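PDB 6TZ0: RNA-dependent RNA Polymerase from Bombyx mori cytoplasmic polyhedrosis virus, which catalyses RNA-templated RNA synthesis for transcription and genome replication, making plus strands conservatively and later complementary minus strands. Local coordinates for residues A[544-549]-A[709-714]; A[681-686]-A[718-723]; A[647-652]-A[675-680]. All blocks are in the same frame, centred on the assembly; numbering follows the deposited sequence.

Contact 1: residues A[544-549]-A[709-714]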
loop_
_atom_site.group_PDB
_atom_site.type_symbol
_atom_site.label_atom_id
_atom_site.label_comp_id
_atom_site.label_asym_id
_atom_site.label_seq_id
_atom_site.Cartn_x
_atom_site.Cartn_y
_atom_site.Cartn_z
ATOM N N SER A 544 -21.448 17.250 3.256
ATOM C CA SER A 544 -21.576 16.121 2.339
ATOM C C SER A 544 -20.394 15.181 2.519
ATOM O O SER A 544 -19.279 15.493 2.093
ATOM C CB SER A 544 -21.674 16.593 0.890
ATOM O OG SER A 544 -21.792 15.498 0.003
ATOM N N SER A 545 -20.641 14.033 3.145
ATOM C CA SER A 545 -19.657 12.957 3.223
ATOM C C SER A 545 -19.973 11.916 2.153
ATOM O O SER A 545 -20.360 10.788 2.438
ATOM C CB SER A 545 -19.653 12.333 4.613
ATOM O OG SER A 545 -19.309 13.279 5.599
ATOM N N ILE A 546 -19.813 12.333 0.897
ATOM C CA ILE A 546 -20.151 11.483 -0.239
ATOM C C ILE A 546 -19.198 10.293 -0.300
ATOM O O ILE A 546 -17.980 10.434 -0.127
ATOM C CB ILE A 546 -20.156 12.315 -1.537
ATOM C CG1 ILE A 546 -20.518 11.467 -2.756
ATOM C CG2 ILE A 546 -18.877 13.109 -1.721
ATOM C CD1 ILE A 546 -21.928 11.005 -2.751
ATOM N N ASP A 547 -19.761 9.102 -0.481
ATOM C CA ASP A 547 -19.017 7.852 -0.389
ATOM C C ASP A 547 -19.124 7.112 -1.712
ATOM O O ASP A 547 -20.230 6.861 -2.198
ATOM C CB ASP A 547 -19.554 6.986 0.751
ATOM C CG ASP A 547 -18.621 5.848 1.118
ATOM O OD1 ASP A 547 -17.528 5.735 0.526
ATOM O OD2 ASP A 547 -18.988 5.056 2.008
ATOM N N VAL A 548 -17.977 6.751 -2.278
ATOM C CA VAL A 548 -17.912 5.967 -3.504
ATOM C C VAL A 548 -17.663 4.519 -3.118
ATOM O O VAL A 548 -16.599 4.185 -2.587
ATOM C CB VAL A 548 -16.813 6.480 -4.444
ATOM C CG1 VAL A 548 -16.759 5.625 -5.693
ATOM C CG2 VAL A 548 -17.040 7.939 -4.783
ATOM N N ALA A 549 -18.636 3.658 -3.388
ATOM C CA ALA A 549 -18.555 2.259 -2.983
ATOM C C ALA A 549 -17.626 1.507 -3.925
ATOM O O ALA A 549 -17.943 1.330 -5.103
ATOM C CB ALA A 549 -19.945 1.633 -2.977
ATOM N N PHE A 709 -18.792 5.650 -11.495
ATOM C CA PHE A 709 -18.763 5.249 -10.099
ATOM C C PHE A 709 -20.180 5.187 -9.556
ATOM O O PHE A 709 -21.081 5.855 -10.065
ATOM C CB PHE A 709 -17.940 6.210 -9.250
ATOM C CG PHE A 709 -16.522 6.347 -9.702
ATOM C CD1 PHE A 709 -15.620 5.322 -9.512
ATOM C CD2 PHE A 709 -16.082 7.524 -10.278
ATOM C CE1 PHE A 709 -14.312 5.449 -9.926
ATOM C CE2 PHE A 709 -14.775 7.658 -10.688
ATOM C CZ PHE A 709 -13.890 6.621 -10.509
ATOM N N ALA A 710 -20.374 4.360 -8.534
ATOM C CA ALA A 710 -21.615 4.334 -7.779
ATOM C C ALA A 710 -21.395 5.065 -6.465
ATOM O O ALA A 710 -20.396 4.831 -5.779
ATOM C CB ALA A 710 -22.077 2.901 -7.529
ATOM N N THR A 711 -22.308 5.966 -6.129
ATOM C CA THR A 711 -22.165 6.810 -4.954
ATOM C C THR A 711 -23.368 6.648 -4.041
ATOM O O THR A 711 -24.508 6.561 -4.507
ATOM C CB THR A 711 -22.018 8.292 -5.332
ATOM O OG1 THR A 711 -23.180 8.723 -6.052
ATOM C CG2 THR A 711 -20.780 8.522 -6.180
ATOM N N THR A 712 -23.106 6.599 -2.741
ATOM C CA THR A 712 -24.135 6.753 -1.726
ATOM C C THR A 712 -23.989 8.151 -1.141
ATOM O O THR A 712 -22.904 8.525 -0.685
ATOM C CB THR A 712 -24.013 5.693 -0.633
ATOM O OG1 THR A 712 -24.112 4.389 -1.216
ATOM C CG2 THR A 712 -25.127 5.859 0.382
ATOM N N ALA A 713 -25.069 8.920 -1.168
ATOM C CA ALA A 713 -25.038 10.326 -0.783
ATOM C C ALA A 713 -25.566 10.474 0.636
ATOM O O ALA A 713 -26.771 10.617 0.847
ATOM C CB ALA A 713 -25.855 11.166 -1.759
ATOM N N GLU A 714 -24.669 10.456 1.611
ATOM C CA GLU A 714 -25.026 10.821 2.975
ATOM C C GLU A 714 -24.629 12.284 3.168
ATOM O O GLU A 714 -23.457 12.624 3.349
ATOM C CB GLU A 714 -24.429 9.854 4.005
ATOM C CG GLU A 714 -22.936 9.569 3.955
ATOM C CD GLU A 714 -22.505 8.546 4.986
ATOM O OE1 GLU A 714 -23.382 8.022 5.705
ATOM O OE2 GLU A 714 -21.291 8.271 5.080
#
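I546 and D547 meet T711, T712 and A713 where strand 541-548 pairs in antiparallel fashion with strand 711-716, an outermost strand of the four-stranded sheet of the polymerase palm. I546 carries the apolar part. From CB the chain splits: CG2 leans on I682 of strand 682-687, while CG1 lies anti to the backbone N (chi1 -180°); beyond it, CD1 ends on the neighbouring strand. That terminal methyl meets T712 O, sits 3.7 Å from T711 CB and equally close to A713 CA, and has A713 CB nearby. Two pairs further on, V548 and T711 share a face of the sheet, V548 CG2 4.0 Å from T711 CG2, and V548 CG1 reaches F709 CB at 3.8 Å, approaching that ring obliquely.

The strands themselves are joined by four backbone hydrogen bonds that keep one register. D547 and T712 form a hydrogen-bonded pair: D547 N gives to T712 O at 3.2 Å, and T712 N gives to D547 O at 2.9 Å, the latter with an N-H...O angle of 157°. S545 N adds a bond to E714 O, and A549 N one to A710 O at 3.2 Å. E714 also lays its CG by S545 O. The hydroxyl of S545 is engaged elsewhere, with V721 N, and T711 OG1 has a weak bond to N705.

D547 and V548 contribute to the magnesium sites of the polymerase, and the strand carrying them corresponds to motif A of viral RNA polymerases. Because D547 is gripped through both its N and its O, while only its CB comes near the partner strand, the edge strand fixes the backbone of this metal ligand without using its carboxylate.

Contact 2: residues A[681-686]-A[718-723]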
loop_
_atom_site.group_PDB
_atom_site.type_symbol
_atom_site.label_atom_id
_atom_site.label_comp_id
_atom_site.label_asym_id
_atom_site.label_seq_id
_atom_site.Cartn_x
_atom_site.Cartn_y
_atom_site.Cartn_z
ATOM N N ASP A 681 -12.159 8.900 -0.168
ATOM C CA ASP A 681 -12.824 9.707 0.852
ATOM C C ASP A 681 -12.924 11.138 0.356
ATOM O O ASP A 681 -11.914 11.841 0.287
ATOM C CB ASP A 681 -12.075 9.674 2.182
ATOM C CG ASP A 681 -12.370 8.444 2.988
ATOM O OD1 ASP A 681 -13.500 7.922 2.890
ATOM O OD2 ASP A 681 -11.474 7.999 3.733
ATOM N N ILE A 682 -14.134 11.575 0.040
ATOM C CA ILE A 682 -14.399 12.947 -0.364
ATOM C C ILE A 682 -15.190 13.597 0.761
ATOM O O ILE A 682 -16.064 12.962 1.358
ATOM C CB ILE A 682 -15.177 13.022 -1.698
ATOM C CG1 ILE A 682 -14.528 12.176 -2.786
ATOM C CG2 ILE A 682 -15.276 14.448 -2.208
ATOM C CD1 ILE A 682 -15.199 10.832 -3.001
ATOM N N MET A 683 -14.870 14.850 1.070
ATOM C CA MET A 683 -15.602 15.620 2.073
ATOM C C MET A 683 -15.943 16.985 1.489
ATOM O O MET A 683 -15.082 17.860 1.426
ATOM C CB MET A 683 -14.785 15.765 3.344
ATOM C CG MET A 683 -15.513 16.489 4.435
ATOM S SD MET A 683 -14.530 16.696 5.915
ATOM C CE MET A 683 -13.425 17.995 5.402
ATOM N N GLU A 684 -17.192 17.180 1.091
ATOM C CA GLU A 684 -17.635 18.421 0.472
ATOM C C GLU A 684 -18.412 19.268 1.467
ATOM O O GLU A 684 -19.263 18.761 2.199
ATOM C CB GLU A 684 -18.507 18.128 -0.745
ATOM C CG GLU A 684 -17.763 17.456 -1.866
ATOM C CD GLU A 684 -18.673 17.063 -2.998
ATOM O OE1 GLU A 684 -19.905 17.156 -2.829
ATOM O OE2 GLU A 684 -18.165 16.664 -4.062
ATOM N N ILE A 685 -18.119 20.563 1.485
ATOM C CA ILE A 685 -18.815 21.521 2.336
ATOM C C ILE A 685 -19.366 22.629 1.449
ATOM O O ILE A 685 -18.604 23.330 0.775
ATOM C CB ILE A 685 -17.894 22.093 3.422
ATOM C CG1 ILE A 685 -17.412 20.983 4.351
ATOM C CG2 ILE A 685 -18.628 23.109 4.245
ATOM C CD1 ILE A 685 -16.287 21.390 5.246
ATOM N N PHE A 686 -20.686 22.784 1.450
ATOM C CA PHE A 686 -21.381 23.807 0.680
ATOM C C PHE A 686 -21.992 24.816 1.640
ATOM O O PHE A 686 -22.435 24.447 2.727
ATOM C CB PHE A 686 -22.491 23.186 -0.168
ATOM C CG PHE A 686 -22.016 22.141 -1.121
ATOM C CD1 PHE A 686 -21.445 22.491 -2.332
ATOM C CD2 PHE A 686 -22.143 20.803 -0.808
ATOM C CE1 PHE A 686 -21.008 21.523 -3.207
ATOM C CE2 PHE A 686 -21.714 19.832 -1.682
ATOM C CZ PHE A 686 -21.148 20.196 -2.883
ATOM N N ASN A 718 -25.701 18.771 9.934
ATOM C CA ASN A 718 -24.941 18.942 11.161
ATOM C C ASN A 718 -24.026 17.767 11.498
ATOM O O ASN A 718 -23.699 17.568 12.668
ATOM C CB ASN A 718 -25.894 19.235 12.318
ATOM C CG ASN A 718 -27.034 18.251 12.403
ATOM O OD1 ASN A 718 -27.058 17.243 11.702
ATOM N ND2 ASN A 718 -28.013 18.560 13.238
ATOM N N SER A 719 -23.557 17.014 10.507
ATOM C CA SER A 719 -22.632 15.920 10.781
ATOM C C SER A 719 -21.760 15.668 9.562
ATOM O O SER A 719 -22.241 15.712 8.429
ATOM C CB SER A 719 -23.376 14.639 11.168
ATOM O OG SER A 719 -24.141 14.138 10.089
ATOM N N ILE A 720 -20.484 15.387 9.801
ATOM C CA ILE A 720 -19.504 15.243 8.732
ATOM C C ILE A 720 -18.519 14.141 9.117
ATOM O O ILE A 720 -18.210 13.952 10.296
ATOM C CB ILE A 720 -18.815 16.603 8.444
ATOM C CG1 ILE A 720 -18.056 16.583 7.121
ATOM C CG2 ILE A 720 -17.941 17.083 9.604
ATOM C CD1 ILE A 720 -18.946 16.543 5.928
ATOM N N VAL A 721 -18.077 13.368 8.125
ATOM C CA VAL A 721 -17.188 12.227 8.333
ATOM C C VAL A 721 -15.983 12.386 7.420
ATOM O O VAL A 721 -16.140 12.594 6.215
ATOM C CB VAL A 721 -17.875 10.879 8.029
ATOM C CG1 VAL A 721 -16.970 9.729 8.413
ATOM C CG2 VAL A 721 -19.221 10.749 8.701
ATOM N N LEU A 722 -14.784 12.259 7.981
ATOM C CA LEU A 722 -13.595 12.129 7.154
ATOM C C LEU A 722 -12.564 11.306 7.905
ATOM O O LEU A 722 -12.261 11.611 9.061
ATOM C CB LEU A 722 -13.009 13.491 6.778
ATOM C CG LEU A 722 -11.855 13.437 5.779
ATOM C CD1 LEU A 722 -12.349 12.863 4.470
ATOM C CD2 LEU A 722 -11.259 14.806 5.573
ATOM N N LEU A 723 -12.044 10.271 7.230
ATOM C CA LEU A 723 -10.971 9.399 7.721
ATOM C C LEU A 723 -11.350 8.705 9.026
ATOM O O LEU A 723 -10.538 8.606 9.947
ATOM C CB LEU A 723 -9.656 10.162 7.871
ATOM C CG LEU A 723 -9.087 10.701 6.563
ATOM C CD1 LEU A 723 -7.843 11.528 6.819
ATOM C CD2 LEU A 723 -8.802 9.556 5.625
#
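M683 packs between I720 and L722 in the palm of the polymerase, where the strand following the Gly-Asp-Asp of motif C meets strand 720-722, the first strand of a small three-stranded antiparallel sheet. The two strands run roughly antiparallel, at 147°, with axes 7.2 Å apart, and no hydrogen bond joins them: side chains fill the gap.

The apolar contacts centre on M683. Its chain leaves the backbone with CG anti to the N (chi1 -177°). The side chain bends at chi3 (75°), which sets CE; as a whole it crosses I720 and L722 at about a right angle. CG lies 3.7 Å from I720 CG1 and meets I720 CD1 as well. SD is 3.7 Å from L722 CB and also touches I720 CG1, and the terminal CE reaches L722 CD2 at 3.9 Å. M532 of helix 530-535 touches all three side chains. On the other side of strand 682-687, E684 and F686 face helix 690-705, so the strand is sandwiched between M683's partners and that helix.

Hydrogen bonding runs to another strand: M683 pairs through its backbone with K676 of strand 672-677.

Mixed contacts are left to D681, which contributes to the magnesium sites. Its CB sits 3.9 Å from L722 CD1, and its carboxylate oxygen OD2 lies against a methyl, L723 CD2, at 3.6 Å.

Contact 3: residues A[647-652]-A[675-680]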
loop_
_atom_site.group_PDB
_atom_site.type_symbol
_atom_site.label_atom_id
_atom_site.label_comp_id
_atom_site.label_asym_id
_atom_site.label_seq_id
_atom_site.Cartn_x
_atom_site.Cartn_y
_atom_site.Cartn_z
ATOM N N HIS A 647 -3.520 8.897 -7.600
ATOM C CA HIS A 647 -4.441 8.765 -8.724
ATOM C C HIS A 647 -5.860 9.138 -8.331
ATOM O O HIS A 647 -6.488 9.988 -8.974
ATOM C CB HIS A 647 -4.411 7.341 -9.267
ATOM C CG HIS A 647 -5.363 7.110 -10.397
ATOM N ND1 HIS A 647 -6.675 6.741 -10.203
ATOM C CD2 HIS A 647 -5.192 7.191 -11.734
ATOM C CE1 HIS A 647 -7.273 6.615 -11.372
ATOM N NE2 HIS A 647 -6.395 6.881 -12.318
ATOM N N HIS A 648 -6.373 8.524 -7.264
ATOM C CA HIS A 648 -7.742 8.785 -6.845
ATOM C C HIS A 648 -7.899 10.201 -6.316
ATOM O O HIS A 648 -8.919 10.844 -6.584
ATOM C CB HIS A 648 -8.176 7.770 -5.791
ATOM C CG HIS A 648 -8.082 6.349 -6.250
ATOM N ND1 HIS A 648 -8.848 5.844 -7.275
ATOM C CD2 HIS A 648 -7.348 5.314 -5.790
ATOM C CE1 HIS A 648 -8.569 4.566 -7.451
ATOM N NE2 HIS A 648 -7.660 4.220 -6.561
ATOM N N THR A 649 -6.870 10.729 -5.639
ATOM C CA THR A 649 -6.932 12.096 -5.130
ATOM C C THR A 649 -6.988 13.116 -6.265
ATOM O O THR A 649 -7.847 14.011 -6.264
ATOM C CB THR A 649 -5.727 12.364 -4.238
ATOM O OG1 THR A 649 -5.700 11.408 -3.178
ATOM C CG2 THR A 649 -5.823 13.746 -3.650
ATOM N N VAL A 650 -6.091 12.976 -7.250
ATOM C CA VAL A 650 -6.046 13.885 -8.391
ATOM C C VAL A 650 -7.326 13.799 -9.207
ATOM O O VAL A 650 -7.910 14.827 -9.568
ATOM C CB VAL A 650 -4.796 13.597 -9.244
ATOM C CG1 VAL A 650 -4.889 14.261 -10.591
ATOM C CG2 VAL A 650 -3.560 14.116 -8.547
ATOM N N LEU A 651 -7.814 12.580 -9.455
ATOM C CA LEU A 651 -9.006 12.402 -10.278
ATOM C C LEU A 651 -10.251 12.968 -9.607
ATOM O O LEU A 651 -11.073 13.617 -10.267
ATOM C CB LEU A 651 -9.178 10.916 -10.601
ATOM C CG LEU A 651 -10.265 10.439 -11.566
ATOM C CD1 LEU A 651 -9.726 9.285 -12.346
ATOM C CD2 LEU A 651 -11.491 9.966 -10.832
ATOM N N LEU A 652 -10.402 12.760 -8.297
ATOM C CA LEU A 652 -11.599 13.253 -7.630
ATOM C C LEU A 652 -11.573 14.765 -7.471
ATOM O O LEU A 652 -12.610 15.425 -7.651
ATOM C CB LEU A 652 -11.763 12.560 -6.282
ATOM C CG LEU A 652 -12.178 11.095 -6.373
ATOM C CD1 LEU A 652 -12.069 10.440 -5.015
ATOM C CD2 LEU A 652 -13.580 10.990 -6.924
ATOM N N ILE A 675 -13.156 21.341 -0.131
ATOM C CA ILE A 675 -13.209 19.892 -0.244
ATOM C C ILE A 675 -11.903 19.334 0.301
ATOM O O ILE A 675 -10.855 19.978 0.220
ATOM C CB ILE A 675 -13.461 19.383 -1.688
ATOM C CG1 ILE A 675 -12.389 19.869 -2.650
ATOM C CG2 ILE A 675 -14.825 19.788 -2.187
ATOM C CD1 ILE A 675 -12.403 19.159 -3.972
ATOM N N LYS A 676 -11.978 18.146 0.899
ATOM C CA LYS A 676 -10.802 17.416 1.358
ATOM C C LYS A 676 -10.882 15.982 0.857
ATOM O O LYS A 676 -11.914 15.326 1.017
ATOM C CB LYS A 676 -10.677 17.442 2.879
ATOM C CG LYS A 676 -10.346 18.801 3.439
ATOM C CD LYS A 676 -8.953 19.214 3.020
ATOM C CE LYS A 676 -8.573 20.556 3.605
ATOM N NZ LYS A 676 -7.224 20.989 3.165
ATOM N N ILE A 677 -9.809 15.513 0.221
ATOM C CA ILE A 677 -9.776 14.212 -0.441
ATOM C C ILE A 677 -8.496 13.486 -0.043
ATOM O O ILE A 677 -7.422 14.093 0.000
ATOM C CB ILE A 677 -9.881 14.364 -1.979
ATOM C CG1 ILE A 677 -11.236 14.938 -2.371
ATOM C CG2 ILE A 677 -9.731 13.041 -2.695
ATOM C CD1 ILE A 677 -11.315 15.376 -3.781
ATOM N N LEU A 678 -8.611 12.188 0.278
ATOM C CA LEU A 678 -7.430 11.353 0.483
ATOM C C LEU A 678 -7.551 10.027 -0.278
ATOM O O LEU A 678 -6.922 9.034 0.088
ATOM C CB LEU A 678 -7.190 11.133 1.984
ATOM C CG LEU A 678 -5.765 10.796 2.445
ATOM C CD1 LEU A 678 -4.881 11.934 2.064
ATOM C CD2 LEU A 678 -5.667 10.549 3.923
ATOM N N GLY A 679 -8.348 9.985 -1.338
ATOM C CA GLY A 679 -8.480 8.771 -2.116
ATOM C C GLY A 679 -9.597 7.947 -1.527
ATOM O O GLY A 679 -9.473 7.479 -0.393
ATOM N N ASP A 680 -10.709 7.834 -2.260
ATOM C CA ASP A 680 -11.969 7.165 -1.927
ATOM C C ASP A 680 -12.732 7.873 -0.796
ATOM O O ASP A 680 -13.876 7.505 -0.514
ATOM C CB ASP A 680 -11.771 5.677 -1.576
ATOM C CG ASP A 680 -13.006 4.836 -1.835
ATOM O OD1 ASP A 680 -13.976 5.365 -2.407
ATOM O OD2 ASP A 680 -13.009 3.649 -1.453
#
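L652 and T649, one turn apart on helix 644-665, lie against I677 at the end of strand 672-677, while H648 leans on the turn that follows. L652 crosses I677 obliquely. Its CB is 3.8 Å from I677 CD1, and that methyl also meets the main-chain carbon of L652 at 3.7 Å, so it touches the helix backbone as well as the side chain. L652 CD1, further along, comes to 4.0 Å from the backbone N of D680.

T649 is oriented differently: it and I677 slide past each other in opposite directions. I677 CG2, anti to its own backbone N, touches T649 CA at 3.8 Å, and T649 CG2 is 4.1 Å from the same methyl. The hydroxyl of T649 faces the turn, its OG1 3.5 Å from G679 N, but it is not bonded there; its hydrogen bond goes back along the helix to S645 O.

Beyond the strand end the backbones come closest at T649 and G679 (CA to CA 4.7 Å). With no side chain on G679, H648 CB rests directly against its CA at 3.8 Å. The imidazole of H648 turns away from G679; NE2 makes a weak hydrogen bond to OD1 of D552, a UTP-binding residue, and the ring meets Y637 edge to face.

M551 of helix 551-554 touches H648, L652 and D680, and I682 of the next strand touches both L652 and I677. The two segments meet through van der Waals contacts alone, no hydrogen bond crossing between them. D680 contributes to the magnesium sites, and the Gly-Asp-Asp turn between two antiparallel strands, backed by this helix, is characteristic of motif C of the palm in viral RNA-dependent RNA polymerases, the helix probably being that of motif B.

All three contacts lie in the catalytic palm, with centres 11 Å apart for contacts 1 and 2 and 13 Å for the other two pairs. All three reach one antiparallel sheet, ordered 672-677, 682-687, 541-548, 711-716: contact 1 joins its last two strands, contact 2 packs 720-722, from a separate small sheet, against 682-687, and contact 3 sets helix 644-665 on the end of 672-677. Along the chain, contact 3 is nested within the loop closed by contact 1 and precedes contact 2, whose segments alternate with those of contact 1. Together they bring the magnesium-site pairs D547-V548 and D680-D681, far apart in sequence, close together.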